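Local coordinates for crispr-associated protein Cas5, dvulg subtype (Xanthomonas oryzae pv. oryzae, PDB 3VZI) that probably acts as a Cas5d endoribonuclease that binds and cuts RNA in the CRISPR-mediated immune system of its bacterial host, at residues N142-R146 with R147-F151; V216-P219 with Q220-G223. All coordinates share one frame; numbering follows the deposited sequence.

Contact 1 (N142-R146 with R147-F151); sequences NRRAR and RGQCF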
loop_
_atom_site.group_PDB
_atom_site.type_symbol
_atom_site.label_atom_id
_atom_site.label_comp_id
_atom_site.label_asym_id
_atom_site.label_seq_id
_atom_site.Cartn_x
_atom_site.Cartn_y
_atom_site.Cartn_z
ATOM N N ASN A 142 20.087 0.365 0.144
ATOM C CA ASN A 142 20.392 -0.690 1.119
ATOM C C ASN A 142 20.925 -0.124 2.434
ATOM O O ASN A 142 20.540 -0.541 3.539
ATOM C CB ASN A 142 21.429 -1.639 0.547
ATOM C CG ASN A 142 20.881 -2.566 -0.507
ATOM O OD1 ASN A 142 19.691 -2.949 -0.495
ATOM N ND2 ASN A 142 21.756 -2.959 -1.436
ATOM N N ARG A 143 21.817 0.843 2.299
ATOM C CA ARG A 143 22.394 1.563 3.433
ATOM C C ARG A 143 21.258 2.195 4.224
ATOM O O ARG A 143 21.297 2.245 5.445
ATOM C CB ARG A 143 23.367 2.615 2.905
ATOM C CG ARG A 143 24.200 3.343 3.916
ATOM C CD ARG A 143 24.379 4.796 3.467
ATOM N NE ARG A 143 25.046 4.961 2.161
ATOM C CZ ARG A 143 24.888 6.008 1.333
ATOM N NH1 ARG A 143 25.566 6.033 0.191
ATOM N NH2 ARG A 143 24.058 7.027 1.620
ATOM N N ARG A 144 20.218 2.627 3.528
ATOM C CA ARG A 144 19.167 3.407 4.183
ATOM C C ARG A 144 18.122 2.557 4.865
ATOM O O ARG A 144 17.687 2.884 5.985
ATOM C CB ARG A 144 18.479 4.298 3.180
ATOM C CG ARG A 144 19.275 5.499 2.799
ATOM C CD ARG A 144 18.274 6.603 2.693
ATOM N NE ARG A 144 18.382 7.274 1.425
ATOM C CZ ARG A 144 18.801 8.510 1.313
ATOM N NH1 ARG A 144 18.884 9.067 0.108
ATOM N NH2 ARG A 144 19.118 9.180 2.424
ATOM N N ALA A 145 17.699 1.515 4.135
ATOM C CA ALA A 145 16.817 0.466 4.613
ATOM C C ALA A 145 17.413 -0.258 5.826
ATOM O O ALA A 145 16.729 -0.458 6.828
ATOM C CB ALA A 145 16.552 -0.509 3.485
ATOM N N ARG A 146 18.695 -0.631 5.740
ATOM C CA ARG A 146 19.394 -1.280 6.866
ATOM C C ARG A 146 19.303 -0.393 8.099
ATOM O O ARG A 146 18.971 -0.870 9.176
ATOM C CB ARG A 146 20.855 -1.578 6.523
ATOM C CG ARG A 146 21.053 -2.790 5.642
ATOM C CD ARG A 146 22.525 -3.147 5.442
ATOM N NE ARG A 146 22.740 -4.085 4.321
ATOM C CZ ARG A 146 23.437 -3.816 3.203
ATOM N NH1 ARG A 146 24.027 -2.630 3.011
ATOM N NH2 ARG A 146 23.552 -4.749 2.261
ATOM N N ARG A 147 19.573 0.900 7.902
ATOM C CA ARG A 147 19.558 1.943 8.943
ATOM C C ARG A 147 18.164 2.461 9.339
ATOM O O ARG A 147 18.062 3.292 10.221
ATOM C CB ARG A 147 20.414 3.143 8.478
ATOM C CG ARG A 147 21.814 3.241 9.082
ATOM C CD ARG A 147 22.878 3.809 8.148
ATOM N NE ARG A 147 23.265 2.795 7.175
ATOM C CZ ARG A 147 24.346 2.017 7.238
ATOM N NH1 ARG A 147 25.231 2.132 8.210
ATOM N NH2 ARG A 147 24.553 1.120 6.292
ATOM N N GLY A 148 17.097 2.032 8.675
ATOM C CA GLY A 148 15.749 2.504 9.019
ATOM C C GLY A 148 15.496 3.986 8.795
ATOM O O GLY A 148 14.681 4.625 9.489
ATOM N N GLN A 149 16.184 4.542 7.807
ATOM C CA GLN A 149 16.056 5.963 7.483
ATOM C C GLN A 149 15.500 6.174 6.058
ATOM O O GLN A 149 15.590 5.304 5.197
ATOM C CB GLN A 149 17.396 6.696 7.707
ATOM C CG GLN A 149 18.515 6.242 6.790
ATOM C CD GLN A 149 19.904 6.600 7.297
ATOM O OE1 GLN A 149 20.078 7.056 8.430
ATOM N NE2 GLN A 149 20.910 6.403 6.438
ATOM N N CYS A 150 14.923 7.340 5.814
ATOM C CA CYS A 150 14.232 7.546 4.570
ATOM C C CYS A 150 14.003 9.033 4.322
ATOM O O CYS A 150 14.121 9.847 5.243
ATOM C CB CYS A 150 12.896 6.825 4.667
ATOM S SG CYS A 150 12.074 7.281 6.205
ATOM N N PHE A 151 13.666 9.376 3.075
ATOM C CA PHE A 151 13.303 10.756 2.725
ATOM C C PHE A 151 12.011 11.214 3.429
ATOM O O PHE A 151 11.925 12.339 3.912
ATOM C CB PHE A 151 13.206 10.930 1.198
ATOM C CG PHE A 151 12.806 12.326 0.768
ATOM C CD1 PHE A 151 13.781 13.290 0.474
ATOM C CD2 PHE A 151 11.464 12.682 0.666
ATOM C CE1 PHE A 151 13.427 14.572 0.091
ATOM C CE2 PHE A 151 11.105 13.966 0.287
ATOM C CZ PHE A 151 12.085 14.910 0.001
#
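A Schellman motif closes helix 134-146, turning Arg147, Gly148 and Gln149 back over the carbonyls of Arg143, Arg144 and Ala145. Gly148, the first residue with non-helical backbone angles, has a positive phi of 65° that swings the chain off the helix. Two bonds define the cap: Gln149 N reaches Arg144 O over 2.9 Å in a nearly straight bond, and Gly148 N reaches Ala145 O over 3.1 Å, coming from well above the carbonyl plane. One residue earlier, Arg143 O is held twice by Arg147. The side-chain NE bonds to it at 2.7 Å, with the oxygen close to the guanidinium plane, while Arg147 N lies at 3.3 Å from the same Arg143 O, on the opposite face of the carbonyl. Bends at chi2 and chi3 (-76°) curl the Arg147 chain back to this oxygen. They also bring Arg147 NH2 to 3.3 Å from Arg143 CG, with the two guanidinium planes turned 63° apart. Gln149 crosses Arg144 at about a right angle, its CG 3.6 Å from Arg144 O and its NE2 4.1 Å from Arg144 CG. Ala145, which is buried, and Arg146 touch Leu167 of strand 164-167. The carbonyls of Arg143, Arg144 and Ala145 are thus met by the N-H groups of the following residues and by one arginine NE; the guanidinium charges of Arg143, Arg146 and Arg147 probably make this surface positive, a charge that Asp139, in a weak long ion pair with Arg143, may partly offset.

Contact 2 (V216-P219 with Q220-G223); sequences VPPP and QDGG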
loop_
_atom_site.group_PDB
_atom_site.type_symbol
_atom_site.label_atom_id
_atom_site.label_comp_id
_atom_site.label_asym_id
_atom_site.label_seq_id
_atom_site.Cartn_x
_atom_site.Cartn_y
_atom_site.Cartn_z
ATOM N N VAL A 216 3.543 -9.946 -9.462
ATOM C CA VAL A 216 3.012 -8.671 -9.984
ATOM C C VAL A 216 3.403 -8.480 -11.455
ATOM O O VAL A 216 4.586 -8.359 -11.760
ATOM C CB VAL A 216 3.468 -7.466 -9.108
ATOM C CG1 VAL A 216 3.073 -6.124 -9.716
ATOM C CG2 VAL A 216 2.921 -7.605 -7.676
ATOM N N PRO A 217 2.418 -8.485 -12.378
ATOM C CA PRO A 217 2.726 -8.246 -13.785
ATOM C C PRO A 217 3.536 -6.976 -13.992
ATOM O O PRO A 217 3.372 -6.056 -13.214
ATOM C CB PRO A 217 1.335 -8.093 -14.404
ATOM C CG PRO A 217 0.521 -9.071 -13.642
ATOM C CD PRO A 217 1.028 -8.961 -12.222
ATOM N N PRO A 218 4.423 -6.929 -15.015
ATOM C CA PRO A 218 5.054 -5.641 -15.408
ATOM C C PRO A 218 4.018 -4.676 -16.001
ATOM O O PRO A 218 2.907 -5.107 -16.302
ATOM C CB PRO A 218 6.056 -6.059 -16.493
ATOM C CG PRO A 218 5.541 -7.379 -17.000
ATOM C CD PRO A 218 4.973 -8.055 -15.794
ATOM N N PRO A 219 4.364 -3.383 -16.163
ATOM C CA PRO A 219 3.550 -2.414 -16.920
ATOM C C PRO A 219 2.937 -2.898 -18.248
ATOM O O PRO A 219 1.717 -2.991 -18.330
ATOM C CB PRO A 219 4.530 -1.273 -17.151
ATOM C CG PRO A 219 5.359 -1.271 -15.889
ATOM C CD PRO A 219 5.367 -2.683 -15.334
ATOM N N GLN A 220 3.746 -3.213 -19.264
ATOM C CA GLN A 220 3.222 -3.602 -20.596
ATOM C C GLN A 220 2.597 -5.011 -20.664
ATOM O O GLN A 220 3.274 -5.975 -21.012
ATOM C CB GLN A 220 4.298 -3.425 -21.687
ATOM C CG GLN A 220 5.605 -4.215 -21.515
ATOM C CD GLN A 220 6.292 -4.540 -22.852
ATOM O OE1 GLN A 220 5.662 -5.075 -23.770
ATOM N NE2 GLN A 220 7.589 -4.229 -22.960
ATOM N N ASP A 221 1.301 -5.126 -20.373
ATOM C CA ASP A 221 0.684 -6.436 -20.085
ATOM C C ASP A 221 -0.855 -6.355 -20.003
ATOM O O ASP A 221 -1.437 -5.286 -20.207
ATOM C CB ASP A 221 1.200 -6.905 -18.721
ATOM C CG ASP A 221 1.466 -8.379 -18.669
ATOM O OD1 ASP A 221 0.724 -9.111 -17.980
ATOM O OD2 ASP A 221 2.436 -8.814 -19.309
ATOM N N GLY A 222 -1.509 -7.475 -19.686
ATOM C CA GLY A 222 -2.916 -7.474 -19.242
ATOM C C GLY A 222 -3.199 -6.737 -17.921
ATOM O O GLY A 222 -3.893 -7.248 -17.040
ATOM N N GLY A 223 -2.629 -5.545 -17.772
ATOM C CA GLY A 223 -3.154 -4.540 -16.853
ATOM C C GLY A 223 -4.334 -3.922 -17.584
ATOM O O GLY A 223 -4.339 -3.909 -18.811
#
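Asp221 folds back over Pro217 and Pro218 after strand 213-215, where a three-proline run gives way to a tail without regular secondary structure. Starting at CB, the side chain first meets backbone: Asp221 CB is 3.5 Å from Pro218 O and 4.0 Å from Pro219 O. A chi1 of -141° then carries the carboxylate back along the proline run, and its two oxygens part company. Asp221 OD1 comes to 3.8 Å from CB of the Pro217 ring, and OD2 to 4.1 Å from CG of the Pro218 ring, so each oxygen touches the aliphatic surface of a different proline. The chain turns at Gln220, the centre of an inverse gamma turn; Asp221 N lies 3.0 Å from Pro219 O, but at an angle too poor for a hydrogen bond. A second inverse gamma turn follows at Gly222, where Gly223 N makes a weak bond to Asp221 O. The run is tied to the fold at both ends: Pro217 O accepts a hydrogen bond from His192 NE2, and Pro219 touches Arg52 of strand 51-60. Proline nitrogens carry no hydrogen, so the three rings can offer Asp221 no backbone N-H. Between the two segments no hydrogen bond or salt bridge forms, and the contact consists of loose van der Waals touches.

Overall arrangement
Contacts 1 and 2 sit far apart on the surface, their centres 29 Å from each other and their nearest atoms about 19 Å, with no touch between them. Each lies about as far from the centre of the chain, at 19 and 18 Å. They are connected along the chain to the two outermost strands of one five-stranded antiparallel sheet: the loop of contact 1 leads on from helix 134-146 to strand 164-167, whereas contact 2 follows strand 213-215. Their chemistry differs, a hydrogen-bonded helix cap rich in arginine against a proline-rich tail near the C-terminus. No catalytic part can be assigned to either.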